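Local coordinates for CADD-like protein of unknown function (Nostoc punctiforme, PDB 3B5O), which is of unknown function but resembles the chlamydial protein CADD and has an all-helical, haem-oxygenase-like build consistent with an oxidoreductase role, at residues D136-L139 against G140-A144; G210-A213 against M214-M218. All coordinates share one frame; numbering follows the deposited sequence.

Contact 1 (D136-L139 against G140-A144); sequences DYVL and GATYA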
# COMPACT_ATOMS: atom_id res chain seq x y z
N ASP A 136 11.50 15.63 3.87
CA ASP A 136 10.28 15.73 4.68
C ASP A 136 9.03 15.26 3.92
O ASP A 136 8.22 14.53 4.46
CB ASP A 136 10.11 17.16 5.21
CG ASP A 136 11.35 17.65 5.93
OD1 ASP A 136 12.28 18.13 5.24
OD2 ASP A 136 11.40 17.53 7.19
N TYR A 137 8.94 15.66 2.67
CA TYR A 137 7.84 15.29 1.80
C TYR A 137 7.88 13.81 1.54
O TYR A 137 6.85 13.13 1.59
CB TYR A 137 7.97 16.05 0.50
CG TYR A 137 6.82 15.96 -0.46
CD1 TYR A 137 6.70 14.89 -1.34
CD2 TYR A 137 5.87 16.98 -0.56
CE1 TYR A 137 5.70 14.82 -2.26
CE2 TYR A 137 4.86 16.92 -1.48
CZ TYR A 137 4.77 15.84 -2.34
OH TYR A 137 3.77 15.79 -3.28
N VAL A 138 9.07 13.30 1.24
CA VAL A 138 9.22 11.86 0.94
C VAL A 138 8.83 11.02 2.14
O VAL A 138 8.18 9.98 2.00
CB VAL A 138 10.65 11.53 0.46
CG1 VAL A 138 10.84 10.00 0.32
CG2 VAL A 138 10.92 12.24 -0.86
N LEU A 139 9.23 11.43 3.34
CA LEU A 139 8.86 10.67 4.53
C LEU A 139 7.38 10.77 4.84
O LEU A 139 6.82 9.86 5.41
CB LEU A 139 9.74 11.06 5.74
CG LEU A 139 10.92 10.12 5.95
CD1 LEU A 139 10.46 8.72 6.35
CD2 LEU A 139 11.82 10.04 4.73
N GLY A 140 6.73 11.88 4.45
CA GLY A 140 5.28 11.95 4.55
C GLY A 140 4.61 10.90 3.67
O GLY A 140 3.66 10.24 4.08
N ALA A 141 5.06 10.81 2.43
CA ALA A 141 4.53 9.79 1.53
C ALA A 141 4.81 8.38 2.07
O ALA A 141 3.98 7.46 1.94
CB ALA A 141 5.11 9.95 0.13
N THR A 142 5.98 8.20 2.66
CA THR A 142 6.34 6.92 3.23
C THR A 142 5.46 6.60 4.44
O THR A 142 5.01 5.47 4.63
CB THR A 142 7.84 6.91 3.61
OG1 THR A 142 8.63 7.25 2.47
CG2 THR A 142 8.30 5.54 4.15
N TYR A 143 5.18 7.62 5.26
CA TYR A 143 4.28 7.42 6.39
C TYR A 143 2.86 7.08 5.90
O TYR A 143 2.16 6.32 6.55
CB TYR A 143 4.31 8.65 7.32
CG TYR A 143 3.50 8.43 8.57
CD1 TYR A 143 3.87 7.45 9.47
CD2 TYR A 143 2.34 9.13 8.82
CE1 TYR A 143 3.11 7.19 10.60
CE2 TYR A 143 1.58 8.87 9.94
CZ TYR A 143 1.96 7.90 10.81
OH TYR A 143 1.19 7.66 11.94
N ALA A 144 2.46 7.61 4.76
CA ALA A 144 1.18 7.24 4.17
C ALA A 144 1.09 5.74 3.85
O ALA A 144 0.02 5.15 3.98
CB ALA A 144 0.87 8.06 2.95
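Near the start of the long helix 135-163, V138 and T142 meet one helical turn apart, joined by a threonine hydroxyl folded back onto the helix backbone. T142 OG1 donates to V138 O at 2.8 Å, while T142 N donates to the same oxygen at 2.9 Å. The two donors come from opposite faces of the carbonyl plane, the hydroxyl standing well above it, 39° out, and the amide tilted by a smaller amount. The rotation of T142 makes this possible: OG1 lies beside the backbone N and anti to the carbonyl carbon (chi1 -56°), which swings the hydroxyl back toward the preceding turn and leaves CG2 to point the other way. V138 CG1 passes the hydroxyl at an angle, 4.1 Å from T142 OG1.

On either side of this pair the helix runs on regularly. A141 N bonds to Y137 O at 3.0 Å, and Y143 N to L139 O at 2.8 Å. G140 turns its bare CA toward the backbone of helix 204-230, where a side chain would probably crowd F211 N. F131 of helix 118-131 covers V138, A141 and T142, and L191 of helix 190-196 touches both L139 and T142. A valine in place of T142 would probably leave V138 O with the amide as its one donor within the turn and bury a methyl where the hydroxyl now bonds. Bonding inward to its own helix thus satisfies the buried hydroxyl and lets T142 sit among apolar neighbours.

Contact 2 (G210-A213 against M214-M218); sequences GFRA and MIDAM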
# COMPACT_ATOMS: atom_id res chain seq x y z
N GLY A 210 3.28 15.49 1.40
CA GLY A 210 3.71 14.21 0.85
C GLY A 210 2.70 13.12 1.19
O GLY A 210 2.38 12.26 0.37
N PHE A 211 2.22 13.14 2.42
CA PHE A 211 1.22 12.17 2.86
C PHE A 211 -0.04 12.29 2.01
O PHE A 211 -0.58 11.29 1.52
CB PHE A 211 0.90 12.43 4.34
CG PHE A 211 0.00 11.42 4.98
CD1 PHE A 211 -1.39 11.51 4.87
CD2 PHE A 211 0.54 10.42 5.76
CE1 PHE A 211 -2.20 10.56 5.49
CE2 PHE A 211 -0.28 9.50 6.39
CZ PHE A 211 -1.65 9.59 6.26
N ARG A 212 -0.53 13.52 1.87
CA ARG A 212 -1.73 13.79 1.09
C ARG A 212 -1.55 13.30 -0.35
O ARG A 212 -2.44 12.68 -0.94
CB ARG A 212 -1.99 15.29 1.07
CG ARG A 212 -3.12 15.73 0.18
CD ARG A 212 -4.45 15.30 0.72
NE ARG A 212 -4.83 16.18 1.82
CZ ARG A 212 -6.06 16.31 2.29
NH1 ARG A 212 -7.07 15.58 1.82
NH2 ARG A 212 -6.28 17.18 3.26
N ALA A 213 -0.40 13.61 -0.95
CA ALA A 213 -0.17 13.26 -2.34
C ALA A 213 -0.20 11.75 -2.52
O ALA A 213 -0.73 11.23 -3.51
CB ALA A 213 1.15 13.82 -2.85
N MSE A 214 0.37 11.03 -1.57
CA MSE A 214 0.42 9.58 -1.66
C MSE A 214 -0.96 8.96 -1.54
O MSE A 214 -1.33 8.09 -2.33
CB MSE A 214 1.36 9.03 -0.60
CG MSE A 214 1.55 7.54 -0.65
SE MSE A 214 2.38 6.94 -2.29
CE MSE A 214 3.03 5.26 -1.75
N ILE A 215 -1.73 9.35 -0.53
CA ILE A 215 -3.07 8.78 -0.36
C ILE A 215 -3.98 9.16 -1.52
O ILE A 215 -4.80 8.36 -1.95
CB ILE A 215 -3.69 9.03 1.04
CG1 ILE A 215 -3.99 10.52 1.28
CG2 ILE A 215 -2.80 8.41 2.13
CD1 ILE A 215 -4.72 10.78 2.60
N ASP A 216 -3.81 10.36 -2.07
CA ASP A 216 -4.58 10.77 -3.24
C ASP A 216 -4.25 9.86 -4.43
O ASP A 216 -5.14 9.42 -5.15
CB ASP A 216 -4.33 12.24 -3.61
CG ASP A 216 -5.04 13.23 -2.72
OD1 ASP A 216 -5.98 12.86 -2.02
OD2 ASP A 216 -4.64 14.42 -2.77
N ALA A 217 -2.97 9.58 -4.63
CA ALA A 217 -2.54 8.75 -5.76
C ALA A 217 -3.08 7.33 -5.61
O ALA A 217 -3.54 6.70 -6.59
CB ALA A 217 -1.01 8.75 -5.88
N MSE A 218 -3.02 6.81 -4.41
CA MSE A 218 -3.51 5.45 -4.16
C MSE A 218 -5.01 5.38 -4.37
O MSE A 218 -5.53 4.41 -4.94
CB MSE A 218 -3.16 5.02 -2.75
CG MSE A 218 -1.66 4.82 -2.52
SE MSE A 218 -1.20 4.47 -0.70
CE MSE A 218 -1.89 2.69 -0.58
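Two side-chain pairs spaced one turn apart, F211 with I215 and R212 with D216, line the side of helix 204-230 that faces helix 2-18. The first pair is apolar. I215 CD1 comes to 3.8 Å from F211 CE1, approaching the ring obliquely, and I215 CG2 lies 4.0 Å from the same ring atom. With chi1 at 67°, I215 CG1 sits between its backbone N and carbonyl carbon, lying over the previous turn 3.5 Å from R212 O and carrying CD1 back to the ring. L11 and L15 of helix 2-18 extend this apolar patch, touching F211 and I215 respectively.

R212 and D216 are related less directly. The arginine chain, bent at chi2 and chi3, lays CD 3.6 Å from D216 OD2, but NH1 stays 4.8 Å from D216 OD1 and the guanidinium and carboxylate planes are turned 40° apart. Both NH1 and OD1 instead hydrogen-bond to the hydroxyl of Y19. At this distance the opposite charges probably still attract one another weakly, without direct contact, while the Y19 hydroxyl joins them by hydrogen bonds and ties the exposed edge of the helix to the N-terminal part of the chain.

Contacts 1 and 2 lie on neighbouring helices, 135-163 and 204-230, with their centres about 9 Å apart and on the same side of the chain's centre. They touch directly. F211 lies across the small residues of contact 1, its CB 3.5 Å from G140 O and its CE2 3.5 Å from A144 CA. Farther round, M214 CG comes within 3.5 Å of A141 O, and the Y137 hydroxyl meets the A213 methyl, OH to CB 3.3 Å. The small G140, A141 and A144 probably help the helices approach: F211 and M214 rest on their backbone atoms, while in return Y137 reaches the A213 methyl. L130 of helix 118-131 touches Y137, A213 and M214, bridging both contacts.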